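Local coordinates for hypothetical protein Atu0492 (Agrobacterium tumefaciens, PDB 2GMY), which is of unknown function but belongs to the carboxymuconolactone decarboxylase family and is probably an AhpD-like antioxidant defence protein, at residues I44-A49 against W133-V138; Q26-E31 against I120-V125. All blocks are in the same frame, centred on the assembly; numbering follows the deposited sequence.

Interaction 1. Residues I44-A49 against W133-V138; sequences IINGCA and WNRIAV
Cys48 and Asn46 meet helix 117-139 on three of its side chains, Asn134, Ala137 and Val138. The sulfur of Cys48 stands anti to its own backbone N (chi1 -171°), which brings SG over the methyl of Ala137, with SG to CB at 3.6 Å. Behind the sulfur, Cys48 CB rests against Val138 CG2 at 3.7 Å and beside Asn134 OD1 at 3.6 Å. Small Ala137 lets the sulfur come close to the helix, while branched Val138 fills the side next to the turn.

The side chains of Asn46 and Asn134 cross at about a right angle, with their amide planes 77° apart. Asn46 ND2 and Asn134 ND2 lie 2.8 Å from each other; as two donors they form no hydrogen bond, and the approach is doubtful as modelled. Each amide has its polar partner nearby: Asn134 OD1 binds Ser43 OG, and Asn131 OD1 accepts both Asn46 ND2 and Arg135 NH1. A water bridges the segments, 2.7 Å from Asn46 OD1 and 2.9 Å from Arg135 NH2. That same NH2 also binds Thr96 O of the second subunit, so the guanidinium serves the subunit interface too.

Gly47 takes positive phi and closes helix 32-45 in a Schellman motif, a conformation that favours glycine. Cys48 follows as N-cap of helix 49-61, its side chain capping a backbone N. With Cys51, which touches Asn134, it makes a CxxC motif at a helix start, as in the redox site of AhpD, here probably serving a similar role.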
loop_
_atom_site.group_PDB
_atom_site.type_symbol
_atom_site.label_atom_id
_atom_site.label_comp_id
_atom_site.label_asym_id
_atom_site.label_seq_id
_atom_site.Cartn_x
_atom_site.Cartn_y
_atom_site.Cartn_z
ATOM N N ILE A 44 7.629 17.096 0.189
ATOM C CA ILE A 44 6.654 16.664 -0.808
ATOM C C ILE A 44 6.128 15.264 -0.437
ATOM O O ILE A 44 4.907 15.025 -0.411
ATOM C CB ILE A 44 7.248 16.684 -2.213
ATOM C CG1 ILE A 44 7.494 18.131 -2.655
ATOM C CG2 ILE A 44 6.309 16.009 -3.211
ATOM C CD1 ILE A 44 8.439 18.257 -3.863
ATOM N N ILE A 45 7.035 14.340 -0.137
ATOM C CA ILE A 45 6.614 12.970 0.189
ATOM C C ILE A 45 5.646 12.979 1.356
ATOM O O ILE A 45 4.616 12.277 1.355
ATOM C CB ILE A 45 7.825 12.096 0.537
ATOM C CG1 ILE A 45 8.701 11.907 -0.703
ATOM C CG2 ILE A 45 7.375 10.752 1.103
ATOM C CD1 ILE A 45 10.031 11.243 -0.415
ATOM N N ASN A 46 5.992 13.777 2.365
ATOM C CA ASN A 46 5.214 13.813 3.601
ATOM C C ASN A 46 3.945 14.658 3.532
ATOM O O ASN A 46 3.226 14.739 4.523
ATOM C CB ASN A 46 6.081 14.256 4.765
ATOM C CG ASN A 46 7.047 13.183 5.196
ATOM O OD1 ASN A 46 6.764 11.983 5.062
ATOM N ND2 ASN A 46 8.198 13.603 5.702
ATOM N N GLY A 47 3.695 15.299 2.390
ATOM C CA GLY A 47 2.458 16.063 2.205
ATOM C C GLY A 47 2.456 17.392 2.959
ATOM O O GLY A 47 1.388 17.970 3.221
ATOM N N CYS A 48 3.642 17.888 3.300
ATOM C CA CYS A 48 3.732 19.074 4.153
ATOM C C CYS A 48 3.776 20.362 3.328
ATOM O O CYS A 48 4.854 20.797 2.888
ATOM C CB CYS A 48 4.947 18.983 5.069
ATOM S SG CYS A 48 4.918 20.321 6.293
ATOM N N ALA A 49 2.603 20.957 3.109
ATOM C CA ALA A 49 2.505 22.212 2.346
ATOM C C ALA A 49 3.285 23.335 3.021
ATOM O O ALA A 49 3.956 24.129 2.347
ATOM C CB ALA A 49 1.056 22.618 2.163
ATOM N N TRP A 133 10.307 18.221 11.287
ATOM C CA TRP A 133 9.541 19.438 10.975
ATOM C C TRP A 133 8.235 19.105 10.250
ATOM O O TRP A 133 7.186 19.676 10.558
ATOM C CB TRP A 133 10.352 20.409 10.118
ATOM C CG TRP A 133 11.438 21.133 10.838
ATOM C CD1 TRP A 133 12.778 21.058 10.581
ATOM C CD2 TRP A 133 11.283 22.076 11.909
ATOM N NE1 TRP A 133 13.470 21.893 11.437
ATOM C CE2 TRP A 133 12.575 22.525 12.262
ATOM C CE3 TRP A 133 10.176 22.579 12.608
ATOM C CZ2 TRP A 133 12.797 23.469 13.293
ATOM C CZ3 TRP A 133 10.390 23.509 13.633
ATOM C CH2 TRP A 133 11.692 23.941 13.965
ATOM N N ASN A 134 8.288 18.189 9.282
ATOM C CA ASN A 134 7.060 17.785 8.567
ATOM C C ASN A 134 5.984 17.239 9.512
ATOM O O ASN A 134 4.789 17.528 9.359
ATOM C CB ASN A 134 7.359 16.738 7.499
ATOM C CG ASN A 134 8.235 17.260 6.352
ATOM O OD1 ASN A 134 8.393 18.482 6.120
ATOM N ND2 ASN A 134 8.787 16.324 5.605
ATOM N N ARG A 135 6.411 16.428 10.479
ATOM C CA ARG A 135 5.471 15.856 11.440
ATOM C C ARG A 135 4.864 16.905 12.362
ATOM O O ARG A 135 3.674 16.848 12.683
ATOM C CB ARG A 135 6.151 14.727 12.222
ATOM C CG ARG A 135 6.322 13.493 11.350
ATOM C CD ARG A 135 7.248 12.410 11.911
ATOM N NE ARG A 135 7.071 11.199 11.102
ATOM C CZ ARG A 135 7.621 11.015 9.900
ATOM N NH1 ARG A 135 8.430 11.939 9.364
ATOM N NH2 ARG A 135 7.359 9.903 9.228
ATOM N N ILE A 136 5.685 17.870 12.775
ATOM C CA ILE A 136 5.210 18.989 13.580
ATOM C C ILE A 136 4.236 19.853 12.784
ATOM O O ILE A 136 3.136 20.151 13.258
ATOM C CB ILE A 136 6.396 19.831 14.109
ATOM C CG1 ILE A 136 7.211 18.999 15.108
ATOM C CG2 ILE A 136 5.917 21.146 14.746
ATOM C CD1 ILE A 136 8.606 19.572 15.402
ATOM N N ALA A 137 4.624 20.238 11.574
ATOM C CA ALA A 137 3.786 21.149 10.778
ATOM C C ALA A 137 2.470 20.509 10.341
ATOM O O ALA A 137 1.407 21.125 10.439
ATOM C CB ALA A 137 4.541 21.675 9.592
ATOM N N VAL A 138 2.532 19.280 9.843
ATOM C CA VAL A 138 1.295 18.612 9.447
ATOM C C VAL A 138 0.482 18.264 10.699
ATOM O O VAL A 138 -0.735 18.503 10.756
ATOM C CB VAL A 138 1.574 17.372 8.573
ATOM C CG1 VAL A 138 0.279 16.636 8.238
ATOM C CG2 VAL A 138 2.283 17.792 7.291
HETATM O O HOH W 1 7.616 9.779 6.319
#

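Interaction 2. Residues Q26-E31 against I120-V125; sequences QSSGLE and IVKITV
A lysine side chain reaching from a helix to a loop carbonyl, with Leu30 against its CB, makes this contact between Lys122 of helix 117-139 and the turn of Ser28, Gly29 and Leu30 that joins helices 12-26 and 32-45. Every torsion of Lys122 beyond CG is extended, and this straight chain carries NZ to Ser28 O, where the hydrogen bond is 2.8 Å long. The ammonium approaches with a C=O...NZ angle of 151°, tilted 25° from the carbonyl plane. Its neighbour CE also lies close to Ser28 O, at 3.1 Å.

Leu30 runs past Lys122 in the opposite direction, CG lying 3.7 Å from Lys122 CB. Its CD1 reaches Ile123, 3.8 Å from CG1, these two side chains crossing at about a right angle. Leu30 and Ile123 also touch Ile35 and Ile38 of helix 32-45 respectively, so the apolar end of the contact belongs to the core of the chain.

The turn is shaped for this. Gly29 has phi of 104°, where a CB would be pressed against the carbonyl O of Ser28 and would also lie close to Lys122 NZ, so glycine suits the place. Ser28 OG bonds to Val25 O and weakly accepts Leu30 N at 3.3 Å, helping to hold the turn together. Glu118 forms a long, weak ion pair with Lys122. Lysine suits the site because its CB packs against Leu30 while its outer chain runs to Ser28, and its charge, probably retained at this partly exposed position, can be stabilised by a backbone dipole and a nearby carboxylate.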
loop_
_atom_site.group_PDB
_atom_site.type_symbol
_atom_site.label_atom_id
_atom_site.label_comp_id
_atom_site.label_asym_id
_atom_site.label_seq_id
_atom_site.Cartn_x
_atom_site.Cartn_y
_atom_site.Cartn_z
ATOM N N GLN A 26 22.131 23.238 9.117
ATOM C CA GLN A 26 22.497 24.421 8.346
ATOM C C GLN A 26 23.998 24.691 8.298
ATOM O O GLN A 26 24.512 25.149 7.281
ATOM C CB GLN A 26 21.767 25.654 8.887
ATOM C CG GLN A 26 20.286 25.657 8.556
ATOM C CD GLN A 26 20.024 25.391 7.082
ATOM O OE1 GLN A 26 20.467 26.144 6.208
ATOM N NE2 GLN A 26 19.314 24.308 6.800
ATOM N N SER A 27 24.705 24.409 9.384
ATOM C CA SER A 27 26.126 24.734 9.407
ATOM C C SER A 27 26.991 23.485 9.328
ATOM O O SER A 27 28.188 23.523 9.641
ATOM C CB SER A 27 26.473 25.558 10.643
ATOM O OG SER A 27 26.011 24.919 11.812
ATOM N N SER A 28 26.390 22.381 8.886
ATOM C CA SER A 28 27.079 21.095 8.879
ATOM C C SER A 28 28.214 20.992 7.864
ATOM O O SER A 28 29.099 20.147 8.016
ATOM C CB SER A 28 26.082 19.962 8.621
ATOM O OG SER A 28 25.586 20.055 7.301
ATOM N N GLY A 29 28.184 21.839 6.839
ATOM C CA GLY A 29 29.161 21.766 5.751
ATOM C C GLY A 29 28.598 21.163 4.468
ATOM O O GLY A 29 29.218 21.259 3.409
ATOM N N LEU A 30 27.421 20.542 4.553
ATOM C CA LEU A 30 26.765 20.043 3.350
ATOM C C LEU A 30 26.449 21.198 2.420
ATOM O O LEU A 30 25.989 22.255 2.868
ATOM C CB LEU A 30 25.450 19.340 3.689
ATOM C CG LEU A 30 25.423 17.852 4.021
ATOM C CD1 LEU A 30 23.968 17.410 4.024
ATOM C CD2 LEU A 30 26.229 17.026 3.031
ATOM N N GLU A 31 26.691 20.988 1.134
ATOM C CA GLU A 31 26.354 21.964 0.108
ATOM C C GLU A 31 24.888 22.386 0.244
ATOM O O GLU A 31 24.008 21.543 0.444
ATOM C CB GLU A 31 26.589 21.349 -1.266
ATOM C CG GLU A 31 27.022 22.336 -2.320
ATOM C CD GLU A 31 27.398 21.664 -3.621
ATOM O OE1 GLU A 31 28.283 20.772 -3.620
ATOM O OE2 GLU A 31 26.809 22.044 -4.650
ATOM N N ILE A 120 27.404 11.242 4.207
ATOM C CA ILE A 120 26.181 10.429 4.338
ATOM C C ILE A 120 25.538 10.592 5.714
ATOM O O ILE A 120 24.309 10.669 5.823
ATOM C CB ILE A 120 26.439 8.939 3.991
ATOM C CG1 ILE A 120 26.747 8.812 2.493
ATOM C CG2 ILE A 120 25.244 8.063 4.392
ATOM C CD1 ILE A 120 27.215 7.422 2.043
ATOM N N VAL A 121 26.353 10.660 6.769
ATOM C CA VAL A 121 25.804 10.886 8.102
ATOM C C VAL A 121 25.117 12.242 8.167
ATOM O O VAL A 121 23.993 12.351 8.678
ATOM C CB VAL A 121 26.876 10.730 9.206
ATOM C CG1 VAL A 121 26.262 10.989 10.587
ATOM C CG2 VAL A 121 27.461 9.332 9.151
ATOM N N LYS A 122 25.778 13.278 7.641
ATOM C CA LYS A 122 25.173 14.629 7.589
ATOM C C LYS A 122 23.847 14.616 6.819
ATOM O O LYS A 122 22.839 15.160 7.264
ATOM C CB LYS A 122 26.142 15.630 6.949
ATOM C CG LYS A 122 27.424 15.825 7.743
ATOM C CD LYS A 122 28.346 16.797 7.031
ATOM C CE LYS A 122 29.578 17.063 7.873
ATOM N NZ LYS A 122 30.498 17.955 7.120
ATOM N N ILE A 123 23.859 13.968 5.658
ATOM C CA ILE A 123 22.651 13.822 4.840
ATOM C C ILE A 123 21.519 13.142 5.606
ATOM O O ILE A 123 20.364 13.602 5.570
ATOM C CB ILE A 123 22.982 13.008 3.578
ATOM C CG1 ILE A 123 23.766 13.873 2.594
ATOM C CG2 ILE A 123 21.712 12.458 2.887
ATOM C CD1 ILE A 123 24.541 13.040 1.592
ATOM N N THR A 124 21.847 12.047 6.292
ATOM C CA THR A 124 20.827 11.231 6.944
ATOM C C THR A 124 20.240 11.947 8.172
ATOM O O THR A 124 19.040 11.879 8.419
ATOM C CB THR A 124 21.354 9.811 7.243
ATOM O OG1 THR A 124 21.885 9.240 6.028
ATOM C CG2 THR A 124 20.232 8.923 7.750
ATOM N N VAL A 125 21.073 12.671 8.910
ATOM C CA VAL A 125 20.555 13.524 9.986
ATOM C C VAL A 125 19.655 14.626 9.401
ATOM O O VAL A 125 18.599 14.934 9.960
ATOM C CB VAL A 125 21.725 14.134 10.802
ATOM C CG1 VAL A 125 21.227 15.191 11.778
ATOM C CG2 VAL A 125 22.484 13.019 11.551
#

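Both contacts use helix 117-139, interaction 1 towards its C-terminal end and interaction 2 near its start, on opposite sides of the chain's centre. Their centres lie 20 Å apart and their nearest atoms about 8 Å, without touching. Cys48, the first cysteine of the CxxC, belongs to interaction 1, and Cys51 touches Asn134 from just beyond it; Lys122 NZ is 25.7 Å from Cys48 SG, so the turn at 26-31 is remote from the probable redox site. Helix 32-45 connects the two, leading from that turn to the end that precedes Cys48. The second subunit touches both contacts: Ile136, in segment 133-138, packs on Val125 of the second subunit, the counterpart of a residue in segment 120-125.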